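Local coordinates for protein glutathione S-transferase (Natrialba magadii ATCC 43099, PDB 6GZF) that probably acts as a xi-class glutathione transferase, a class whose members use glutathione to reduce glutathionyl-hydroquinones, at residues R249-V253 with R312-L316; P51-Y56 with E160-F164; L120-A124 with D143-N148; E102-C106 with H292-H296. All blocks are in the same frame, centred on the assembly; numbering follows the deposited sequence.

Overall arrangement
The four contacts divide between the two domains of a glutathione transferase. Interactions 2 and 3 belong to the thioredoxin-like domain, their centres about 19 Å apart, and touch where Tyr56 meets Val146. Interaction 1 brings the late loop back onto helix 250-254 of the helical domain; its centre is about 36 Å from that of interaction 2, on the opposite side of the chain's centre. Along the chain, interaction 3 is nested inside the loops closed by interactions 2 and 4, interactions 2 and 3 close before 1 opens, and interaction 4 crosses both 1 and 2. Interaction 4 touches interaction 1 through Ile293, packed on Arg249 and Val253, and joins the two domains.

Interaction 1: R249-V253 with R312-L316; sequences RFDNV and RGPDL
On one side of the plane of the Asn252 carboxamide lie Gly313 CA and Pro314 CD, while the two ends of the amide meet different neighbours. OD1 touches Leu316 CD1 at 3.5 Å, and ND2 faces Arg312 O at 3.9 Å, which is a polar approach without a hydrogen bond. The setting is the all-helical C-terminal domain of the glutathione transferase fold, where the chain, having left helix 290-299, returns over the pi-type turn that opens helix 250-254. The remaining contact is made by carbon atoms of the returning loop, with no hydrogen bond across. The ring of Pro314 rests on the backbone of that turn, with CD 3.3 Å from Asp251 O. Asp251 itself contributes its CB rather than its carboxylate, whose two oxygens accept hydrogen bonds from the backbone N atoms of Ile265 and Arg266. Gly313 has a phi of 82°; a CB here would be jammed against the carbonyl of Arg312 and would also run into Asn252 ND2, so the close passage depends on glycine. Its N binds Asn261 of the second subunit, and Arg312 N binds Tyr207 of the second subunit, so the returning loop also belongs to the dimer interface. With chi2 at 176°, Leu316 stretches one branch away from its own backbone, carrying CD1 to 3.9 Å from Asp251 CB.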
loop_
_atom_site.group_PDB
_atom_site.type_symbol
_atom_site.label_atom_id
_atom_site.label_comp_id
_atom_site.label_asym_id
_atom_site.label_seq_id
_atom_site.Cartn_x
_atom_site.Cartn_y
_atom_site.Cartn_z
ATOM N N ARG A 249 -5.123 11.268 -6.908
ATOM C CA ARG A 249 -5.505 9.924 -6.485
ATOM C C ARG A 249 -4.315 9.107 -5.992
ATOM O O ARG A 249 -4.467 7.947 -5.609
ATOM C CB ARG A 249 -6.187 9.182 -7.635
ATOM C CG ARG A 249 -7.541 9.740 -8.023
ATOM C CD ARG A 249 -8.084 9.050 -9.263
ATOM N NE ARG A 249 -9.501 9.333 -9.463
ATOM C CZ ARG A 249 -9.970 10.434 -10.043
ATOM N NH1 ARG A 249 -9.132 11.365 -10.479
ATOM N NH2 ARG A 249 -11.276 10.606 -10.181
ATOM N N PHE A 250 -3.135 9.717 -5.995
ATOM C CA PHE A 250 -1.900 8.981 -5.743
ATOM C C PHE A 250 -1.743 8.539 -4.288
ATOM O O PHE A 250 -1.510 7.362 -4.017
ATOM C CB PHE A 250 -0.694 9.826 -6.157
ATOM C CG PHE A 250 0.557 9.024 -6.406
ATOM C CD1 PHE A 250 1.335 8.576 -5.352
ATOM C CD2 PHE A 250 0.954 8.726 -7.697
ATOM C CE1 PHE A 250 2.482 7.841 -5.583
ATOM C CE2 PHE A 250 2.100 7.992 -7.933
ATOM C CZ PHE A 250 2.864 7.548 -6.875
ATOM N N ASP A 251 -1.868 9.481 -3.359
ATOM C CA ASP A 251 -1.565 9.208 -1.956
ATOM C C ASP A 251 -2.685 8.481 -1.216
ATOM O O ASP A 251 -2.456 7.906 -0.153
ATOM C CB ASP A 251 -1.230 10.514 -1.232
ATOM C CG ASP A 251 0.104 11.090 -1.664
ATOM O OD1 ASP A 251 0.656 10.606 -2.675
ATOM O OD2 ASP A 251 0.601 12.020 -0.995
ATOM N N ASN A 252 -3.891 8.503 -1.772
ATOM C CA ASN A 252 -5.018 7.811 -1.155
ATOM C C ASN A 252 -5.251 6.429 -1.756
ATOM O O ASN A 252 -5.840 5.558 -1.116
ATOM C CB ASN A 252 -6.296 8.646 -1.276
ATOM C CG ASN A 252 -6.496 9.585 -0.099
ATOM O OD1 ASN A 252 -6.086 10.745 -0.139
ATOM N ND2 ASN A 252 -7.132 9.086 0.955
ATOM N N VAL A 253 -4.790 6.232 -2.987
ATOM C CA VAL A 253 -5.054 4.988 -3.704
ATOM C C VAL A 253 -3.801 4.359 -4.313
ATOM O O VAL A 253 -3.389 3.272 -3.910
ATOM C CB VAL A 253 -6.085 5.206 -4.829
ATOM C CG1 VAL A 253 -6.216 3.954 -5.677
ATOM C CG2 VAL A 253 -7.433 5.606 -4.249
ATOM N N ARG A 312 -7.692 3.712 4.968
ATOM C CA ARG A 312 -7.957 5.039 5.509
ATOM C C ARG A 312 -7.220 6.128 4.738
ATOM O O ARG A 312 -7.825 7.103 4.292
ATOM C CB ARG A 312 -7.574 5.091 6.988
ATOM C CG ARG A 312 -7.703 6.465 7.617
ATOM C CD ARG A 312 -7.506 6.390 9.120
ATOM N NE ARG A 312 -7.680 7.689 9.762
ATOM C CZ ARG A 312 -7.759 7.865 11.076
ATOM N NH1 ARG A 312 -7.684 6.822 11.892
ATOM N NH2 ARG A 312 -7.916 9.083 11.575
ATOM N N GLY A 313 -5.911 5.960 4.584
ATOM C CA GLY A 313 -5.103 6.928 3.868
ATOM C C GLY A 313 -4.707 8.108 4.733
ATOM O O GLY A 313 -5.174 8.237 5.865
ATOM N N PRO A 314 -3.837 8.980 4.202
ATOM C CA PRO A 314 -3.319 10.146 4.926
ATOM C C PRO A 314 -4.375 11.222 5.155
ATOM O O PRO A 314 -5.385 11.257 4.454
ATOM C CB PRO A 314 -2.213 10.675 4.001
ATOM C CG PRO A 314 -1.918 9.559 3.050
ATOM C CD PRO A 314 -3.217 8.844 2.875
ATOM N N ASP A 315 -4.133 12.088 6.134
ATOM C CA ASP A 315 -4.986 13.246 6.358
ATOM C C ASP A 315 -4.456 14.410 5.529
ATOM O O ASP A 315 -3.664 15.220 6.010
ATOM C CB ASP A 315 -5.035 13.612 7.843
ATOM C CG ASP A 315 -6.223 14.489 8.190
ATOM O OD1 ASP A 315 -7.280 14.345 7.541
ATOM O OD2 ASP A 315 -6.100 15.321 9.115
ATOM N N LEU A 316 -4.891 14.478 4.275
ATOM C CA LEU A 316 -4.351 15.443 3.324
ATOM C C LEU A 316 -5.067 16.786 3.380
ATOM O O LEU A 316 -6.263 16.878 3.104
ATOM C CB LEU A 316 -4.425 14.879 1.904
ATOM C CG LEU A 316 -3.382 13.817 1.553
ATOM C CD1 LEU A 316 -3.623 13.272 0.155
ATOM C CD2 LEU A 316 -1.980 14.390 1.673
#

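Interaction 2: P51-Y56 with E160-F164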
loop_
_atom_site.group_PDB
_atom_site.type_symbol
_atom_site.label_atom_id
_atom_site.label_comp_id
_atom_site.label_asym_id
_atom_site.label_seq_id
_atom_site.Cartn_x
_atom_site.Cartn_y
_atom_site.Cartn_z
ATOM N N PRO A 51 -21.116 22.092 -32.478
ATOM C CA PRO A 51 -21.362 22.448 -31.076
ATOM C C PRO A 51 -22.686 23.182 -30.871
ATOM O O PRO A 51 -22.863 24.293 -31.373
ATOM C CB PRO A 51 -20.177 23.355 -30.732
ATOM C CG PRO A 51 -19.743 23.921 -32.038
ATOM C CD PRO A 51 -19.977 22.836 -33.045
ATOM N N GLU A 52 -23.605 22.556 -30.144
ATOM C CA GLU A 52 -24.869 23.196 -29.790
ATOM C C GLU A 52 -24.964 23.405 -28.281
ATOM O O GLU A 52 -24.110 22.942 -27.525
ATOM C CB GLU A 52 -26.057 22.370 -30.290
ATOM C CG GLU A 52 -26.163 22.289 -31.804
ATOM C CD GLU A 52 -27.424 21.584 -32.261
ATOM O OE1 GLU A 52 -27.394 20.933 -33.327
ATOM O OE2 GLU A 52 -28.449 21.684 -31.555
ATOM N N ALA A 53 -26.012 24.098 -27.848
ATOM C CA ALA A 53 -26.129 24.519 -26.456
ATOM C C ALA A 53 -26.750 23.459 -25.550
ATOM O O ALA A 53 -26.416 23.380 -24.374
ATOM C CB ALA A 53 -26.931 25.808 -26.371
ATOM N N GLY A 54 -27.661 22.655 -26.084
ATOM C CA GLY A 54 -28.312 21.634 -25.281
ATOM C C GLY A 54 -28.445 20.322 -26.024
ATOM O O GLY A 54 -29.549 19.807 -26.207
ATOM N N ARG A 55 -27.310 19.774 -26.440
ATOM C CA ARG A 55 -27.304 18.619 -27.325
ATOM C C ARG A 55 -26.491 17.445 -26.786
ATOM O O ARG A 55 -26.975 16.315 -26.742
ATOM C CB ARG A 55 -26.767 19.026 -28.697
ATOM C CG ARG A 55 -26.739 17.898 -29.703
ATOM C CD ARG A 55 -26.147 18.350 -31.025
ATOM N NE ARG A 55 -26.036 17.243 -31.969
ATOM C CZ ARG A 55 -25.562 17.361 -33.205
ATOM N NH1 ARG A 55 -25.153 18.542 -33.649
ATOM N NH2 ARG A 55 -25.496 16.300 -33.996
ATOM N N TYR A 56 -25.255 17.714 -26.378
ATOM C CA TYR A 56 -24.327 16.649 -26.009
ATOM C C TYR A 56 -24.380 16.302 -24.523
ATOM O O TYR A 56 -24.415 17.183 -23.665
ATOM C CB TYR A 56 -22.903 17.036 -26.410
ATOM C CG TYR A 56 -22.762 17.346 -27.884
ATOM C CD1 TYR A 56 -22.600 16.326 -28.815
ATOM C CD2 TYR A 56 -22.797 18.655 -28.347
ATOM C CE1 TYR A 56 -22.474 16.603 -30.164
ATOM C CE2 TYR A 56 -22.672 18.941 -29.694
ATOM C CZ TYR A 56 -22.510 17.910 -30.598
ATOM O OH TYR A 56 -22.384 18.187 -31.941
ATOM N N GLU A 160 -13.708 24.061 -28.893
ATOM C CA GLU A 160 -14.818 24.011 -29.842
ATOM C C GLU A 160 -16.144 24.560 -29.307
ATOM O O GLU A 160 -17.062 24.825 -30.084
ATOM C CB GLU A 160 -15.025 22.573 -30.321
ATOM C CG GLU A 160 -13.766 21.909 -30.866
ATOM C CD GLU A 160 -13.186 22.643 -32.061
ATOM O OE1 GLU A 160 -13.837 22.654 -33.127
ATOM O OE2 GLU A 160 -12.078 23.208 -31.935
ATOM N N PHE A 161 -16.248 24.732 -27.992
ATOM C CA PHE A 161 -17.498 25.196 -27.386
ATOM C C PHE A 161 -17.413 26.630 -26.863
ATOM O O PHE A 161 -18.011 26.956 -25.837
ATOM C CB PHE A 161 -17.911 24.263 -26.242
ATOM C CG PHE A 161 -18.425 22.926 -26.700
ATOM C CD1 PHE A 161 -17.554 21.868 -26.907
ATOM C CD2 PHE A 161 -19.779 22.725 -26.914
ATOM C CE1 PHE A 161 -18.024 20.635 -27.323
ATOM C CE2 PHE A 161 -20.254 21.496 -27.330
ATOM C CZ PHE A 161 -19.375 20.449 -27.535
ATOM N N ASP A 162 -16.680 27.485 -27.571
ATOM C CA ASP A 162 -16.458 28.860 -27.124
ATOM C C ASP A 162 -17.733 29.702 -27.108
ATOM O O ASP A 162 -17.827 30.679 -26.365
ATOM C CB ASP A 162 -15.411 29.544 -28.007
ATOM C CG ASP A 162 -13.992 29.273 -27.545
ATOM O OD1 ASP A 162 -13.790 29.071 -26.329
ATOM O OD2 ASP A 162 -13.078 29.264 -28.397
ATOM N N GLU A 163 -18.706 29.322 -27.927
ATOM C CA GLU A 163 -19.943 30.084 -28.049
ATOM C C GLU A 163 -20.833 29.922 -26.819
ATOM O O GLU A 163 -21.664 30.782 -26.523
ATOM C CB GLU A 163 -20.699 29.658 -29.312
ATOM C CG GLU A 163 -21.958 30.462 -29.602
ATOM C CD GLU A 163 -22.506 30.206 -30.993
ATOM O OE1 GLU A 163 -21.703 29.916 -31.905
ATOM O OE2 GLU A 163 -23.738 30.292 -31.174
ATOM N N PHE A 164 -20.645 28.826 -26.091
ATOM C CA PHE A 164 -21.551 28.478 -25.002
ATOM C C PHE A 164 -20.856 28.417 -23.645
ATOM O O PHE A 164 -21.498 28.187 -22.621
ATOM C CB PHE A 164 -22.228 27.143 -25.307
ATOM C CG PHE A 164 -22.752 27.045 -26.711
ATOM C CD1 PHE A 164 -23.963 27.622 -27.053
ATOM C CD2 PHE A 164 -22.027 26.387 -27.691
ATOM C CE1 PHE A 164 -24.446 27.538 -28.345
ATOM C CE2 PHE A 164 -22.505 26.301 -28.984
ATOM C CZ PHE A 164 -23.716 26.877 -29.311
#
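Pro51 meets both Phe161 and Phe164, and carbon-on-ring contacts of this kind dominate where the two loops join. Pro51 CB stands over one face of the Phe161 ring in a CH-pi contact, 4.2 Å from the centroid and 26° off the normal. Ala53 CB touches Phe164 CD1 at 3.5 Å. The neighbouring backbone takes part as well: Pro51 O lies 3.1 Å from Phe164 CE2, at the ring edge, Glu52 C and Ala53 N lie over one face of the Phe164 ring, and Glu163 CB covers the opposite face, so the ring is sandwiched between the backbone of 52-53 and its own neighbour in sequence. With chi1 at -46°, its CG sits beside its own backbone N, and the ring reaches the 51-53 backbone.

Between aromatic side chains there is one pair. Tyr56 CD2 comes to the edge of the Phe161 ring, 3.9 Å from CE2, and the planes stand at 88° with an oblique approach.

No hydrogen bond joins the two loops; the polar bonds lie within each loop or run to other residues. Phe164 N donates to Phe161 O, a bend consistent with both phenylalanine rings reaching Pro51. Arg55 NH1 forms a salt bridge with Glu52 OE1, and its NE forms another with Asp139. Tyr56 OH is bonded to Gln50 O.

The arrangement belongs to the thioredoxin-like domain of glutathione transferases: the entry to central strand 56-60 is packed against the exit of helix 150-159, where the chain departs for the helical domain.

Interaction 3: L120-A124 with D143-N148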
loop_
_atom_site.group_PDB
_atom_site.type_symbol
_atom_site.label_atom_id
_atom_site.label_comp_id
_atom_site.label_asym_id
_atom_site.label_seq_id
_atom_site.Cartn_x
_atom_site.Cartn_y
_atom_site.Cartn_z
ATOM N N LEU A 120 -25.904 1.374 -23.350
ATOM C CA LEU A 120 -25.716 2.579 -24.149
ATOM C C LEU A 120 -24.795 2.324 -25.340
ATOM O O LEU A 120 -25.045 2.816 -26.441
ATOM C CB LEU A 120 -25.159 3.707 -23.282
ATOM C CG LEU A 120 -26.181 4.398 -22.379
ATOM C CD1 LEU A 120 -25.483 5.173 -21.278
ATOM C CD2 LEU A 120 -27.080 5.313 -23.197
ATOM N N TYR A 121 -23.733 1.559 -25.109
ATOM C CA TYR A 121 -22.820 1.165 -26.178
ATOM C C TYR A 121 -23.547 0.361 -27.250
ATOM O O TYR A 121 -23.430 0.646 -28.443
ATOM C CB TYR A 121 -21.654 0.342 -25.622
ATOM C CG TYR A 121 -20.555 1.156 -24.972
ATOM C CD1 TYR A 121 -20.730 1.721 -23.716
ATOM C CD2 TYR A 121 -19.336 1.343 -25.612
ATOM C CE1 TYR A 121 -19.723 2.461 -23.119
ATOM C CE2 TYR A 121 -18.323 2.078 -25.024
ATOM C CZ TYR A 121 -18.522 2.634 -23.779
ATOM O OH TYR A 121 -17.516 3.365 -23.191
ATOM N N VAL A 122 -24.296 -0.648 -26.810
ATOM C CA VAL A 122 -25.028 -1.536 -27.709
ATOM C C VAL A 122 -26.014 -0.767 -28.587
ATOM O O VAL A 122 -26.163 -1.065 -29.772
ATOM C CB VAL A 122 -25.784 -2.629 -26.918
ATOM C CG1 VAL A 122 -26.706 -3.424 -27.831
ATOM C CG2 VAL A 122 -24.800 -3.555 -26.223
ATOM N N ARG A 123 -26.677 0.229 -28.009
ATOM C CA ARG A 123 -27.591 1.064 -28.779
ATOM C C ARG A 123 -26.840 1.854 -29.848
ATOM O O ARG A 123 -27.335 2.041 -30.959
ATOM C CB ARG A 123 -28.357 2.022 -27.864
ATOM C CG ARG A 123 -29.326 2.927 -28.610
ATOM C CD ARG A 123 -29.996 3.925 -27.685
ATOM N NE ARG A 123 -31.354 3.525 -27.326
ATOM C CZ ARG A 123 -31.660 2.764 -26.280
ATOM N NH1 ARG A 123 -30.704 2.316 -25.479
ATOM N NH2 ARG A 123 -32.925 2.454 -26.032
ATOM N N ALA A 124 -25.637 2.307 -29.506
ATOM C CA ALA A 124 -24.829 3.105 -30.421
ATOM C C ALA A 124 -24.139 2.237 -31.469
ATOM O O ALA A 124 -23.962 2.654 -32.613
ATOM C CB ALA A 124 -23.801 3.913 -29.644
ATOM N N ASP A 143 -28.344 10.186 -31.541
ATOM C CA ASP A 143 -28.554 9.109 -30.573
ATOM C C ASP A 143 -27.443 8.065 -30.647
ATOM O O ASP A 143 -27.699 6.890 -30.909
ATOM C CB ASP A 143 -29.920 8.450 -30.795
ATOM C CG ASP A 143 -30.347 7.588 -29.623
ATOM O OD1 ASP A 143 -30.048 7.961 -28.469
ATOM O OD2 ASP A 143 -30.984 6.539 -29.857
ATOM N N THR A 144 -26.209 8.504 -30.413
ATOM C CA THR A 144 -25.052 7.618 -30.487
ATOM C C THR A 144 -23.846 8.202 -29.754
ATOM O O THR A 144 -23.873 9.351 -29.310
ATOM C CB THR A 144 -24.656 7.333 -31.949
ATOM O OG1 THR A 144 -23.610 6.354 -31.984
ATOM C CG2 THR A 144 -24.180 8.607 -32.631
ATOM N N ILE A 145 -22.790 7.405 -29.631
ATOM C CA ILE A 145 -21.563 7.851 -28.979
ATOM C C ILE A 145 -20.701 8.681 -29.922
ATOM O O ILE A 145 -20.266 8.194 -30.965
ATOM C CB ILE A 145 -20.724 6.664 -28.465
ATOM C CG1 ILE A 145 -21.539 5.795 -27.508
ATOM C CG2 ILE A 145 -19.460 7.163 -27.785
ATOM C CD1 ILE A 145 -20.813 4.549 -27.047
ATOM N N VAL A 146 -20.456 9.935 -29.553
ATOM C CA VAL A 146 -19.572 10.791 -30.335
ATOM C C VAL A 146 -18.118 10.403 -30.091
ATOM O O VAL A 146 -17.436 9.919 -30.995
ATOM C CB VAL A 146 -19.766 12.285 -30.001
ATOM C CG1 VAL A 146 -18.653 13.122 -30.620
ATOM C CG2 VAL A 146 -21.120 12.762 -30.482
ATOM N N ASN A 147 -17.651 10.604 -28.863
ATOM C CA ASN A 147 -16.265 10.314 -28.528
ATOM C C ASN A 147 -16.146 9.508 -27.240
ATOM O O ASN A 147 -17.023 9.558 -26.377
ATOM C CB ASN A 147 -15.465 11.611 -28.418
ATOM C CG ASN A 147 -13.970 11.384 -28.520
ATOM O OD1 ASN A 147 -13.318 11.017 -27.542
ATOM N ND2 ASN A 147 -13.421 11.593 -29.711
ATOM N N ASN A 148 -15.047 8.771 -27.122
ATOM C CA ASN A 148 -14.853 7.832 -26.027
ATOM C C ASN A 148 -13.470 7.996 -25.394
ATOM O O ASN A 148 -13.035 7.173 -24.587
ATOM C CB ASN A 148 -15.046 6.403 -26.541
ATOM C CG ASN A 148 -15.221 5.394 -25.426
ATOM O OD1 ASN A 148 -15.579 5.745 -24.302
ATOM N ND2 ASN A 148 -14.973 4.126 -25.735
#
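In the thioredoxin-like domain, helix 117-124 lies across strand 144-147, an outermost strand of the four-stranded mixed sheet, and Tyr121 and Ile145 meet where they cross. Ile145 CD1 stands over one face of the Tyr121 ring, 4.0 Å from its centroid and 17° off the normal. It gets there because chi2 of 176° extends the isoleucine away from the strand. One turn later Ala124 CB packs on Ile145 CG1 at 3.6 Å. Thr144 OG1 lies 3.4 Å from Ala124 CB. The segment axes come within 7.4 Å at 97°, a close crossing to which the small Ala124 probably contributes. Such a helix laid over the sheet precedes the glutathione-binding loop in this fold, and here Tyr121 OH is hydrogen-bonded to Thr133 O, in a segment predicted to bind glutathione. Replacing the tyrosine with an alanine would probably strip Ile145 CD1 of its ring face and leave Thr133 O without that hydroxyl partner. Asp143, just before the strand, forms with Thr144 a G1 beta bulge opposite Asp139. Its OD1 binds His112 NE2, whereas OD2 approaches Arg123 near the guanidinium edge in a long salt bridge, 4.0 Å from NE.

Interaction 4: E102-C106 with H292-H296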
loop_
_atom_site.group_PDB
_atom_site.type_symbol
_atom_site.label_atom_id
_atom_site.label_comp_id
_atom_site.label_asym_id
_atom_site.label_seq_id
_atom_site.Cartn_x
_atom_site.Cartn_y
_atom_site.Cartn_z
ATOM N N GLU A 102 -30.094 6.427 -6.410
ATOM C CA GLU A 102 -30.339 6.648 -4.988
ATOM C C GLU A 102 -29.033 6.829 -4.217
ATOM O O GLU A 102 -29.007 7.463 -3.161
ATOM C CB GLU A 102 -31.146 5.491 -4.391
ATOM C CG GLU A 102 -30.453 4.140 -4.442
ATOM C CD GLU A 102 -30.887 3.304 -5.630
ATOM O OE1 GLU A 102 -31.262 3.891 -6.667
ATOM O OE2 GLU A 102 -30.857 2.060 -5.524
ATOM N N LYS A 103 -27.951 6.275 -4.756
ATOM C CA LYS A 103 -26.647 6.350 -4.108
ATOM C C LYS A 103 -26.093 7.772 -4.157
ATOM O O LYS A 103 -26.265 8.481 -5.148
ATOM C CB LYS A 103 -25.671 5.372 -4.766
ATOM C CG LYS A 103 -24.393 5.133 -3.980
ATOM C CD LYS A 103 -23.627 3.947 -4.541
ATOM C CE LYS A 103 -22.374 3.663 -3.733
ATOM N NZ LYS A 103 -21.663 2.452 -4.224
ATOM N N GLU A 104 -25.433 8.180 -3.076
ATOM C CA GLU A 104 -24.909 9.537 -2.946
ATOM C C GLU A 104 -23.890 9.875 -4.032
ATOM O O GLU A 104 -22.900 9.166 -4.210
ATOM C CB GLU A 104 -24.275 9.726 -1.566
ATOM C CG GLU A 104 -23.554 11.052 -1.380
ATOM C CD GLU A 104 -24.487 12.243 -1.465
ATOM O OE1 GLU A 104 -25.625 12.143 -0.959
ATOM O OE2 GLU A 104 -24.081 13.279 -2.032
ATOM N N GLY A 105 -24.143 10.963 -4.752
ATOM C CA GLY A 105 -23.237 11.427 -5.788
ATOM C C GLY A 105 -23.564 10.875 -7.162
ATOM O O GLY A 105 -23.059 11.362 -8.173
ATOM N N CYS A 106 -24.416 9.856 -7.199
ATOM C CA CYS A 106 -24.777 9.205 -8.451
ATOM C C CYS A 106 -26.129 9.685 -8.962
ATOM O O CYS A 106 -26.968 10.145 -8.189
ATOM C CB CYS A 106 -24.802 7.688 -8.274
ATOM S SG CYS A 106 -23.445 7.040 -7.287
ATOM N N HIS A 292 -16.003 8.556 -3.715
ATOM C CA HIS A 292 -16.173 7.740 -4.912
ATOM C C HIS A 292 -14.866 7.055 -5.295
ATOM O O HIS A 292 -14.857 5.893 -5.701
ATOM C CB HIS A 292 -16.674 8.593 -6.081
ATOM C CG HIS A 292 -18.133 8.926 -6.010
ATOM N ND1 HIS A 292 -19.049 8.446 -6.920
ATOM C CD2 HIS A 292 -18.833 9.694 -5.141
ATOM C CE1 HIS A 292 -20.251 8.901 -6.615
ATOM N NE2 HIS A 292 -20.148 9.661 -5.540
ATOM N N ILE A 293 -13.764 7.786 -5.156
ATOM C CA ILE A 293 -12.451 7.293 -5.555
ATOM C C ILE A 293 -12.004 6.114 -4.696
ATOM O O ILE A 293 -11.620 5.067 -5.218
ATOM C CB ILE A 293 -11.389 8.408 -5.475
ATOM C CG1 ILE A 293 -11.670 9.484 -6.526
ATOM C CG2 ILE A 293 -9.997 7.837 -5.677
ATOM C CD1 ILE A 293 -10.759 10.691 -6.424
ATOM N N THR A 294 -12.061 6.286 -3.380
ATOM C CA THR A 294 -11.616 5.250 -2.453
ATOM C C THR A 294 -12.516 4.017 -2.498
ATOM O O THR A 294 -12.040 2.890 -2.370
ATOM C CB THR A 294 -11.560 5.773 -1.005
ATOM O OG1 THR A 294 -12.831 6.326 -0.642
ATOM C CG2 THR A 294 -10.490 6.842 -0.867
ATOM N N GLU A 295 -13.814 4.231 -2.679
ATOM C CA GLU A 295 -14.762 3.123 -2.710
ATOM C C GLU A 295 -14.556 2.253 -3.943
ATOM O O GLU A 295 -14.636 1.026 -3.871
ATOM C CB GLU A 295 -16.204 3.636 -2.674
ATOM C CG GLU A 295 -17.244 2.523 -2.615
ATOM C CD GLU A 295 -18.667 3.031 -2.723
ATOM O OE1 GLU A 295 -18.875 4.254 -2.584
ATOM O OE2 GLU A 295 -19.576 2.203 -2.948
ATOM N N HIS A 296 -14.292 2.893 -5.075
ATOM C CA HIS A 296 -14.096 2.170 -6.324
ATOM C C HIS A 296 -12.840 1.309 -6.287
ATOM O O HIS A 296 -12.908 0.093 -6.417
ATOM C CB HIS A 296 -14.024 3.143 -7.502
ATOM C CG HIS A 296 -13.688 2.490 -8.807
ATOM N ND1 HIS A 296 -14.622 1.828 -9.575
ATOM C CD2 HIS A 296 -12.516 2.403 -9.483
ATOM C CE1 HIS A 296 -14.042 1.360 -10.664
ATOM N NE2 HIS A 296 -12.764 1.693 -10.634
#
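His292 points its ring at the backbone of Glu104 and Gly105, and this is the closely fitted part of a contact that spans the two domains of the glutathione transferase fold. The 102-106 segment, from the thioredoxin-like domain, makes a type II beta turn from Lys103 to Cys106, and helix 290-299 of the helical domain presents the histidine to it. Gly105 CA lies at the edge of the imidazole, 3.6 Å from NE2. The turn gives this glycine a phi of 92°, and a CB on it would collide with that nitrogen. From the same atom a weak, bent hydrogen bond runs to Glu104 O, 3.1 Å long with an N-H...O angle of 127°. Tyr62 meets the ring edge-to-face, so the histidine is enclosed from more than one direction.

The more open flank is carried by charge. Lys103 and Glu295 approach from opposite directions as extended chains and join in a salt bridge, modelled with NZ only 2.5 Å from OE2, a length of doubtful precision. Lys103 NZ has a second carboxylate partner in Asp89. A leucine in place of Glu295 would probably leave the Lys103 ammonium without this carboxylate, relying more on Asp89, and remove an ionic tie between the domains. Cys106 also approaches the imidazole, obliquely, its SG 3.8 Å from His292 CE1.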